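Dipeptidase AC. Metallo peptidase. MEROPS family M19 (Rhodobacter sphaeroides, PDB 3LY0) probably hydrolyses dipeptides as a zinc-dependent metallopeptidase, and here holds a phosphinate mimic of L-Ala-D-Ala beside two zinc ions. Local coordinates at residues Val176-Pro181 with Ser242-Thr247; Pro181-Thr186 with Leu213-Phe218. All coordinates share one frame; numbering follows the deposited sequence.

Contact 1. Residues Val176-Pro181 with Ser242-Thr247. With LY0 ((2R)-3-[(R)-[(1R)-1-aminoethyl](hydroxy)phosphoryl]-2-methylpropanoic acid), chain C.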
ATOM      1  N   VAL A 176       5.136   6.658 -11.538  1.00 10.62           N
ATOM      2  CA  VAL A 176       6.274   6.063 -12.219  1.00 10.16           C
ATOM      3  C   VAL A 176       5.813   4.916 -13.091  1.00 11.92           C
ATOM      4  O   VAL A 176       4.919   4.165 -12.721  1.00 11.63           O
ATOM      5  CB  VAL A 176       7.353   5.528 -11.231  1.00 10.33           C
ATOM      6  CG1 VAL A 176       7.944   6.653 -10.407  1.00 11.53           C
ATOM      7  CG2 VAL A 176       6.807   4.390 -10.345  1.00 10.90           C
ATOM      8  N   PRO A 177       6.425   4.762 -14.267  1.00 12.43           N
ATOM      9  CA  PRO A 177       6.237   3.500 -14.976  1.00 11.94           C
ATOM     10  C   PRO A 177       6.997   2.410 -14.242  1.00 12.30           C
ATOM     11  O   PRO A 177       7.939   2.724 -13.501  1.00 14.79           O
ATOM     12  CB  PRO A 177       6.908   3.767 -16.326  1.00 13.80           C
ATOM     13  CG  PRO A 177       7.976   4.776 -15.998  1.00 17.44           C
ATOM     14  CD  PRO A 177       7.353   5.670 -14.967  1.00 15.87           C
ATOM     15  N   PHE A 178       6.602   1.158 -14.423  1.00 11.29           N
ATOM     16  CA  PHE A 178       7.357   0.045 -13.856  1.00 12.61           C
ATOM     17  C   PHE A 178       8.590  -0.206 -14.701  1.00 12.51           C
ATOM     18  O   PHE A 178       8.480  -0.569 -15.873  1.00 14.65           O
ATOM     19  CB  PHE A 178       6.500  -1.213 -13.806  1.00 14.31           C
ATOM     20  CG  PHE A 178       5.305  -1.079 -12.928  1.00 13.32           C
ATOM     21  CD1 PHE A 178       5.434  -1.169 -11.548  1.00 15.53           C
ATOM     22  CD2 PHE A 178       4.053  -0.838 -13.471  1.00 15.30           C
ATOM     23  CE1 PHE A 178       4.334  -1.033 -10.728  1.00 12.83           C
ATOM     24  CE2 PHE A 178       2.948  -0.706 -12.657  1.00 15.42           C
ATOM     25  CZ  PHE A 178       3.086  -0.801 -11.281  1.00 15.23           C
ATOM     26  N   ARG A 179       9.764  -0.007 -14.109  1.00 12.38           N
ATOM     27  CA  ARG A 179      11.013  -0.162 -14.842  1.00 12.65           C
ATOM     28  C   ARG A 179      12.106  -0.656 -13.907  1.00 13.44           C
ATOM     29  O   ARG A 179      12.118  -0.334 -12.724  1.00 12.53           O
ATOM     30  CB  ARG A 179      11.404   1.184 -15.452  1.00 13.95           C
ATOM     31  CG  ARG A 179      12.797   1.284 -16.017  1.00 19.55           C
ATOM     32  CD  ARG A 179      13.041   2.712 -16.488  1.00 25.13           C
ATOM     33  NE  ARG A 179      12.061   3.099 -17.499  1.00 25.43           N
ATOM     34  CZ  ARG A 179      11.454   4.281 -17.572  1.00 26.30           C
ATOM     35  NH1 ARG A 179      11.718   5.244 -16.698  1.00 27.98           N
ATOM     36  NH2 ARG A 179      10.584   4.510 -18.542  1.00 32.00           N
ATOM     37  N   PHE A 180      13.031  -1.448 -14.438  1.00 13.22           N
ATOM     38  CA  PHE A 180      14.216  -1.843 -13.682  1.00 13.39           C
ATOM     39  C   PHE A 180      15.370  -2.056 -14.651  1.00 12.85           C
ATOM     40  O   PHE A 180      15.202  -2.764 -15.636  1.00 14.76           O
ATOM     41  CB  PHE A 180      13.988  -3.144 -12.915  1.00 12.55           C
ATOM     42  CG  PHE A 180      15.155  -3.533 -12.043  1.00 11.83           C
ATOM     43  CD1 PHE A 180      15.175  -3.185 -10.700  1.00 12.70           C
ATOM     44  CD2 PHE A 180      16.247  -4.208 -12.575  1.00 12.91           C
ATOM     45  CE1 PHE A 180      16.246  -3.519  -9.901  1.00 15.07           C
ATOM     46  CE2 PHE A 180      17.336  -4.547 -11.781  1.00 14.70           C
ATOM     47  CZ  PHE A 180      17.338  -4.204 -10.437  1.00 15.42           C
ATOM     48  N   PRO A 181      16.536  -1.451 -14.378  1.00 13.17           N
ATOM     49  CA  PRO A 181      16.765  -0.502 -13.289  1.00 11.76           C
ATOM     50  C   PRO A 181      16.361   0.896 -13.744  1.00 12.72           C
ATOM     51  O   PRO A 181      16.307   1.164 -14.947  1.00 14.11           O
ATOM     52  CB  PRO A 181      18.282  -0.573 -13.100  1.00 11.50           C
ATOM     53  CG  PRO A 181      18.780  -0.804 -14.476  1.00 14.18           C
ATOM     54  CD  PRO A 181      17.798  -1.775 -15.081  1.00 11.65           C
ATOM     55  N   SER A 242      14.538  -0.247  -8.493  1.00 10.21           N
ATOM     56  CA  SER A 242      13.264  -0.182  -9.204  1.00 11.98           C
ATOM     57  C   SER A 242      12.728   1.246  -9.167  1.00  9.54           C
ATOM     58  O   SER A 242      12.886   1.940  -8.168  1.00 10.33           O
ATOM     59  CB  SER A 242      12.246  -1.101  -8.527  1.00 10.16           C
ATOM     60  OG  SER A 242      10.918  -0.784  -8.936  1.00 11.38           O
ATOM     61  N   THR A 243      12.080   1.687 -10.242  1.00 10.17           N
ATOM     62  CA  THR A 243      11.431   3.005 -10.241  1.00 10.65           C
ATOM     63  C   THR A 243      10.429   3.190  -9.089  1.00 10.10           C
ATOM     64  O   THR A 243      10.108   4.326  -8.725  1.00 10.85           O
ATOM     65  CB  THR A 243      10.683   3.251 -11.559  1.00 10.74           C
ATOM     66  OG1 THR A 243       9.861   2.111 -11.844  1.00 12.30           O
ATOM     67  CG2 THR A 243      11.696   3.422 -12.706  1.00 13.24           C
ATOM     68  N   ARG A 244       9.939   2.078  -8.547  1.00 10.02           N
ATOM     69  CA  ARG A 244       8.946   2.109  -7.469  1.00 10.71           C
ATOM     70  C   ARG A 244       9.528   2.325  -6.072  1.00  9.81           C
ATOM     71  O   ARG A 244       8.788   2.613  -5.123  1.00 10.17           O
ATOM     72  CB  ARG A 244       8.098   0.845  -7.507  1.00  8.67           C
ATOM     73  CG  ARG A 244       6.920   0.954  -8.463  1.00  9.78           C
ATOM     74  CD  ARG A 244       5.797   1.777  -7.843  1.00 10.90           C
ATOM     75  NE  ARG A 244       5.001   1.002  -6.890  1.00 10.10           N
ATOM     76  CZ  ARG A 244       5.045   1.119  -5.564  1.00 11.09           C
ATOM     77  NH1 ARG A 244       5.866   1.979  -4.972  1.00 10.47           N
ATOM     78  NH2 ARG A 244       4.234   0.375  -4.823  1.00  9.75           N
ATOM     79  N   ASN A 245      10.841   2.173  -5.933  1.00 10.54           N
ATOM     80  CA  ASN A 245      11.483   2.309  -4.625  1.00  9.52           C
ATOM     81  C   ASN A 245      11.951   3.732  -4.301  1.00  9.84           C
ATOM     82  O   ASN A 245      11.863   4.637  -5.143  1.00 11.34           O
ATOM     83  CB  ASN A 245      12.602   1.273  -4.490  1.00  9.44           C
ATOM     84  CG  ASN A 245      12.061  -0.132  -4.293  1.00  9.02           C
ATOM     85  OD1 ASN A 245      10.901  -0.314  -3.906  1.00  9.45           O
ATOM     86  ND2 ASN A 245      12.897  -1.129  -4.536  1.00 10.90           N
ATOM     87  N   LEU A 246      12.418   3.922  -3.070  1.00  9.81           N
ATOM     88  CA  LEU A 246      12.728   5.247  -2.554  1.00 10.48           C
ATOM     89  C   LEU A 246      14.238   5.431  -2.430  1.00 10.38           C
ATOM     90  O   LEU A 246      14.925   4.588  -1.863  1.00 11.54           O
ATOM     91  CB  LEU A 246      12.077   5.429  -1.176  1.00 10.15           C
ATOM     92  CG  LEU A 246      10.545   5.481  -1.158  1.00 10.77           C
ATOM     93  CD1 LEU A 246      10.018   5.233   0.243  1.00 11.52           C
ATOM     94  CD2 LEU A 246      10.041   6.804  -1.697  1.00 11.87           C
ATOM     95  N   THR A 247      14.743   6.549  -2.938  1.00 11.45           N
ATOM     96  CA  THR A 247      16.174   6.842  -2.807  1.00 12.47           C
ATOM     97  C   THR A 247      16.492   7.292  -1.387  1.00 12.01           C
ATOM     98  O   THR A 247      15.592   7.636  -0.607  1.00 12.25           O
ATOM     99  CB  THR A 247      16.612   7.959  -3.759  1.00 13.26           C
ATOM    100  OG1 THR A 247      16.047   9.204  -3.324  1.00 14.13           O
ATOM    101  CG2 THR A 247      16.153   7.669  -5.183  1.00 15.42           C
TER
HETATM  102  P   LY0 C 363      -0.236  -2.602  -6.936  1.00 12.30           P
HETATM  103  C1  LY0 C 363      -1.798  -3.360  -9.124  1.00 16.69           C
HETATM  104  N1  LY0 C 363      -2.906  -2.422  -7.115  1.00 11.58           N
HETATM  105  C2  LY0 C 363      -1.809  -3.231  -7.616  1.00 13.43           C
HETATM  106  C4  LY0 C 363       1.110  -3.821  -7.212  1.00 13.75           C
HETATM  107  C5  LY0 C 363       2.378  -3.260  -7.791  1.00 13.92           C
HETATM  108  C6  LY0 C 363       2.836  -2.007  -7.096  1.00 12.37           C
HETATM  109  C7  LY0 C 363       3.464  -4.278  -8.025  1.00 16.28           C
HETATM  110  O31 LY0 C 363      -0.497  -2.367  -5.467  1.00 12.01           O
HETATM  111  O32 LY0 C 363       0.091  -1.226  -7.607  1.00 11.45           O
HETATM  112  O61 LY0 C 363       3.790  -1.240  -7.681  1.00 12.92           O
HETATM  113  O62 LY0 C 363       2.338  -1.640  -6.017  1.00 11.69           O
HETATM  114  O   HOH W   1      10.545  -2.253 -11.100  1.00 12.83           O
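Thr243 carries the join between Val176-Pro181 and Ser242-Thr247, and every side-chain atom meets a partner. Thr243 CB lies 3.4 Å from Pro177 O and packs against Val176 CB. Thr243 OG1, set between backbone N and carbonyl carbon (chi1 49°), donates to Pro177 O at 2.6 Å, in the carbonyl plane. Thr243 OG1 also accepts from Arg179 N at 3.1 Å through a bent N-H (140°), so two bonds grip the buried hydroxyl. Thr243 CG2, anti to the carbonyl carbon, lies 3.6 Å from Arg179 CB, the side chains crossing at about a right angle; the Arg179 guanidinium is salt-bridged to Glu80. The backbone adds a straight bond (172°), Thr243 N to Arg179 O at 3.2 Å, and a water links that carbonyl to Ser242 OG. Ser242 OG accepts from Arg244 N, an ST turn within the type I turn Ser242-Asn245. Arg244 bends at chi2 and chi3 past Val176 CG2 and runs beside the Phe178 ring. Arg244 NE reaches LY0 O61 at 2.7 Å and Arg244 NH2 reaches LY0 O62 at 3.0 Å, while NH2 also bonds to His233 O and NH1 to Ser234 OG, positioning the group. This bidentate arginine-carboxylate interaction belongs to the ligand pocket beside the zinc site.

Contact 2. Residues Pro181-Thr186 with Leu213-Phe218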
ATOM      1  N   PRO A 181      16.536  -1.451 -14.378  1.00 13.17           N
ATOM      2  CA  PRO A 181      16.765  -0.502 -13.289  1.00 11.76           C
ATOM      3  C   PRO A 181      16.361   0.896 -13.744  1.00 12.72           C
ATOM      4  O   PRO A 181      16.307   1.164 -14.947  1.00 14.11           O
ATOM      5  CB  PRO A 181      18.282  -0.573 -13.100  1.00 11.50           C
ATOM      6  CG  PRO A 181      18.780  -0.804 -14.476  1.00 14.18           C
ATOM      7  CD  PRO A 181      17.798  -1.775 -15.081  1.00 11.65           C
ATOM      8  N   GLY A 182      16.058   1.781 -12.807  1.00 12.07           N
ATOM      9  CA  GLY A 182      15.785   3.152 -13.172  1.00 14.92           C
ATOM     10  C   GLY A 182      15.508   4.040 -11.981  1.00 13.19           C
ATOM     11  O   GLY A 182      15.105   3.568 -10.921  1.00 13.49           O
ATOM     12  N   SER A 183      15.732   5.334 -12.177  1.00 13.97           N
ATOM     13  CA  SER A 183      15.470   6.354 -11.180  1.00 13.20           C
ATOM     14  C   SER A 183      13.966   6.588 -11.063  1.00 13.61           C
ATOM     15  O   SER A 183      13.241   6.431 -12.038  1.00 13.53           O
ATOM     16  CB  SER A 183      16.150   7.653 -11.616  1.00 16.39           C
ATOM     17  OG  SER A 183      15.623   8.792 -10.962  1.00 20.39           O
ATOM     18  N   PRO A 184      13.491   6.975  -9.870  1.00 13.07           N
ATOM     19  CA  PRO A 184      12.079   7.356  -9.728  1.00 11.47           C
ATOM     20  C   PRO A 184      11.762   8.696 -10.400  1.00 12.52           C
ATOM     21  O   PRO A 184      10.603   9.095 -10.440  1.00 11.75           O
ATOM     22  CB  PRO A 184      11.889   7.493  -8.213  1.00 12.22           C
ATOM     23  CG  PRO A 184      13.119   7.003  -7.582  1.00 18.02           C
ATOM     24  CD  PRO A 184      14.223   7.040  -8.597  1.00 13.06           C
ATOM     25  N   ASP A 185      12.769   9.389 -10.921  1.00 13.03           N
ATOM     26  CA  ASP A 185      12.536  10.678 -11.577  1.00 14.36           C
ATOM     27  C   ASP A 185      12.149  10.455 -13.030  1.00 15.83           C
ATOM     28  O   ASP A 185      12.952  10.647 -13.945  1.00 16.91           O
ATOM     29  CB  ASP A 185      13.783  11.561 -11.461  1.00 15.48           C
ATOM     30  CG  ASP A 185      13.543  12.984 -11.919  1.00 18.70           C
ATOM     31  OD1 ASP A 185      12.384  13.345 -12.206  1.00 19.51           O
ATOM     32  OD2 ASP A 185      14.529  13.751 -11.990  1.00 21.59           O
ATOM     33  N   THR A 186      10.897  10.061 -13.234  1.00 13.84           N
ATOM     34  CA  THR A 186      10.437   9.577 -14.529  1.00 13.60           C
ATOM     35  C   THR A 186       9.546  10.548 -15.295  1.00 13.33           C
ATOM     36  O   THR A 186       9.191  10.291 -16.450  1.00 15.90           O
ATOM     37  CB  THR A 186       9.684   8.253 -14.366  1.00 12.89           C
ATOM     38  OG1 THR A 186       8.591   8.445 -13.451  1.00 13.26           O
ATOM     39  CG2 THR A 186      10.602   7.187 -13.814  1.00 14.34           C
ATOM     40  N   LEU A 213       4.020   7.616  -6.821  1.00  9.98           N
ATOM     41  CA  LEU A 213       4.275   8.983  -7.261  1.00  9.31           C
ATOM     42  C   LEU A 213       5.728   9.085  -7.711  1.00 10.85           C
ATOM     43  O   LEU A 213       6.611   8.515  -7.085  1.00 11.10           O
ATOM     44  CB  LEU A 213       3.986   9.956  -6.122  1.00 12.11           C
ATOM     45  CG  LEU A 213       3.926  11.446  -6.472  1.00 10.87           C
ATOM     46  CD1 LEU A 213       2.912  11.752  -7.577  1.00 12.13           C
ATOM     47  CD2 LEU A 213       3.608  12.237  -5.224  1.00 13.49           C
ATOM     48  N   ASN A 214       5.964   9.786  -8.816  1.00 11.03           N
ATOM     49  CA  ASN A 214       7.331   9.970  -9.281  1.00 10.83           C
ATOM     50  C   ASN A 214       8.090  10.965  -8.401  1.00 10.83           C
ATOM     51  O   ASN A 214       7.539  11.543  -7.460  1.00 11.63           O
ATOM     52  CB  ASN A 214       7.373  10.324 -10.774  1.00 11.14           C
ATOM     53  CG  ASN A 214       6.822  11.715 -11.087  1.00 10.24           C
ATOM     54  OD1 ASN A 214       6.702  12.583 -10.213  1.00 11.95           O
ATOM     55  ND2 ASN A 214       6.503  11.931 -12.370  1.00 11.68           N
ATOM     56  N   GLU A 215       9.373  11.142  -8.687  1.00 10.69           N
ATOM     57  CA  GLU A 215      10.223  11.893  -7.774  1.00 11.97           C
ATOM     58  C   GLU A 215       9.858  13.380  -7.724  1.00 11.22           C
ATOM     59  O   GLU A 215       9.883  14.010  -6.659  1.00 11.62           O
ATOM     60  CB  GLU A 215      11.699  11.710  -8.136  1.00 11.88           C
ATOM     61  CG  GLU A 215      12.641  12.245  -7.064  1.00 13.93           C
ATOM     62  CD  GLU A 215      14.080  11.796  -7.232  1.00 17.07           C
ATOM     63  OE1 GLU A 215      14.351  10.932  -8.081  1.00 18.51           O
ATOM     64  OE2 GLU A 215      14.935  12.310  -6.486  1.00 21.00           O
ATOM     65  N   LYS A 216       9.506  13.947  -8.871  1.00 12.14           N
ATOM     66  CA  LYS A 216       9.121  15.355  -8.881  1.00 12.64           C
ATOM     67  C   LYS A 216       7.826  15.561  -8.105  1.00 13.07           C
ATOM     68  O   LYS A 216       7.700  16.528  -7.358  1.00 13.33           O
ATOM     69  CB  LYS A 216       9.005  15.909 -10.302  1.00 14.63           C
ATOM     70  CG  LYS A 216      10.354  16.050 -10.998  1.00 14.29           C
ATOM     71  CD  LYS A 216      10.220  16.762 -12.342  1.00 21.72           C
ATOM     72  CE  LYS A 216      11.540  16.764 -13.117  1.00 25.28           C
ATOM     73  NZ  LYS A 216      11.772  15.491 -13.865  1.00 25.15           N
ATOM     74  N   GLY A 217       6.881  14.637  -8.260  1.00 11.80           N
ATOM     75  CA  GLY A 217       5.632  14.732  -7.517  1.00 10.90           C
ATOM     76  C   GLY A 217       5.896  14.571  -6.029  1.00 10.44           C
ATOM     77  O   GLY A 217       5.313  15.274  -5.195  1.00 11.73           O
ATOM     78  N   PHE A 218       6.793  13.639  -5.698  1.00 10.88           N
ATOM     79  CA  PHE A 218       7.208  13.422  -4.321  1.00 11.58           C
ATOM     80  C   PHE A 218       7.776  14.715  -3.729  1.00 11.35           C
ATOM     81  O   PHE A 218       7.425  15.113  -2.621  1.00 11.85           O
ATOM     82  CB  PHE A 218       8.251  12.296  -4.290  1.00 11.77           C
ATOM     83  CG  PHE A 218       8.859  12.046  -2.934  1.00 11.36           C
ATOM     84  CD1 PHE A 218       8.450  10.970  -2.163  1.00 13.05           C
ATOM     85  CD2 PHE A 218       9.857  12.881  -2.442  1.00 16.01           C
ATOM     86  CE1 PHE A 218       9.026  10.729  -0.912  1.00 14.94           C
ATOM     87  CE2 PHE A 218      10.434  12.650  -1.194  1.00 17.33           C
ATOM     88  CZ  PHE A 218      10.016  11.583  -0.430  1.00 15.88           C
TER
HETATM   89  O   HOH W   2      16.837   9.926  -8.738  1.00 23.73           O
HETATM   90  O   HOH W   3       9.800  12.726 -11.571  1.00 13.09           O
HETATM   91  O   HOH W   4       6.252   9.634 -14.332  1.00 13.64           O
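Asp185 holds CG anti to its backbone N (chi1 -171°), whereas Lys216 has CG anti to its carbonyl carbon and stays extended until a bend at chi4 (82°) turns NZ back to the carboxylate. The two chains cross obliquely, and Lys216 NZ meets Asp185 OD1 at 2.8 Å on the syn lone pair, a hydrogen-bonded salt bridge. OD1 also accepts from a water that in turn takes the N-H of Lys216, so one oxygen reaches both the side chain and the backbone of the lysine.

Asn214 has CG between backbone N and carbonyl carbon (chi1 69°), which folds OD1 over the first helical turn as N-cap; it accepts from Gly217 N at 2.8 Å, nearly along the C=O axis. Glu215 N, at the same helix start, donates instead across the contact to Pro184 O at 3.0 Å, lying above that carbonyl plane rather than on a lone pair. The Glu215 side chain, extended from an anti CG, places Glu215 OE1 3.5 Å from Asp185 CB. A water bridges that OE1 to Ser183 OG, the acceptor of an ST turn from Asp185 N, while OE2 is salt-bridged to Arg249. A further water joins Thr186 OG1 to Asn214 ND2.

Thus the loop between strand 179-180 and helix 192-204 lies across the N-terminal end of helix 215-224. Helix 248-256 flanks both partners: its Gln250 touches Pro184 and Phe218, and Met253 and Ile254 pack on Phe218.

The loop leaving strand 179-180 ties the two contacts together: they share Pro181, and their centres lie about 7 Å apart. Contact 1 is buried and borders the inhibitor, joining two non-helical segments through neutral hydrogen bonds, with Arg244 binding the ligand carboxylate and Arg179 paired with Glu80. Contact 2 is only partly buried and sets a loop against a helix start, adding to one backbone bond an ion pair and three bridging waters, against one such water in contact 1. They also touch directly: Thr186 OG1 approaches Pro177 CD at 3.4 Å, and Val176 CG1 packs on Asn214 CA at 3.6 Å. Val176 is further bonded through its backbone to His212, a zinc ligand just before 213-218.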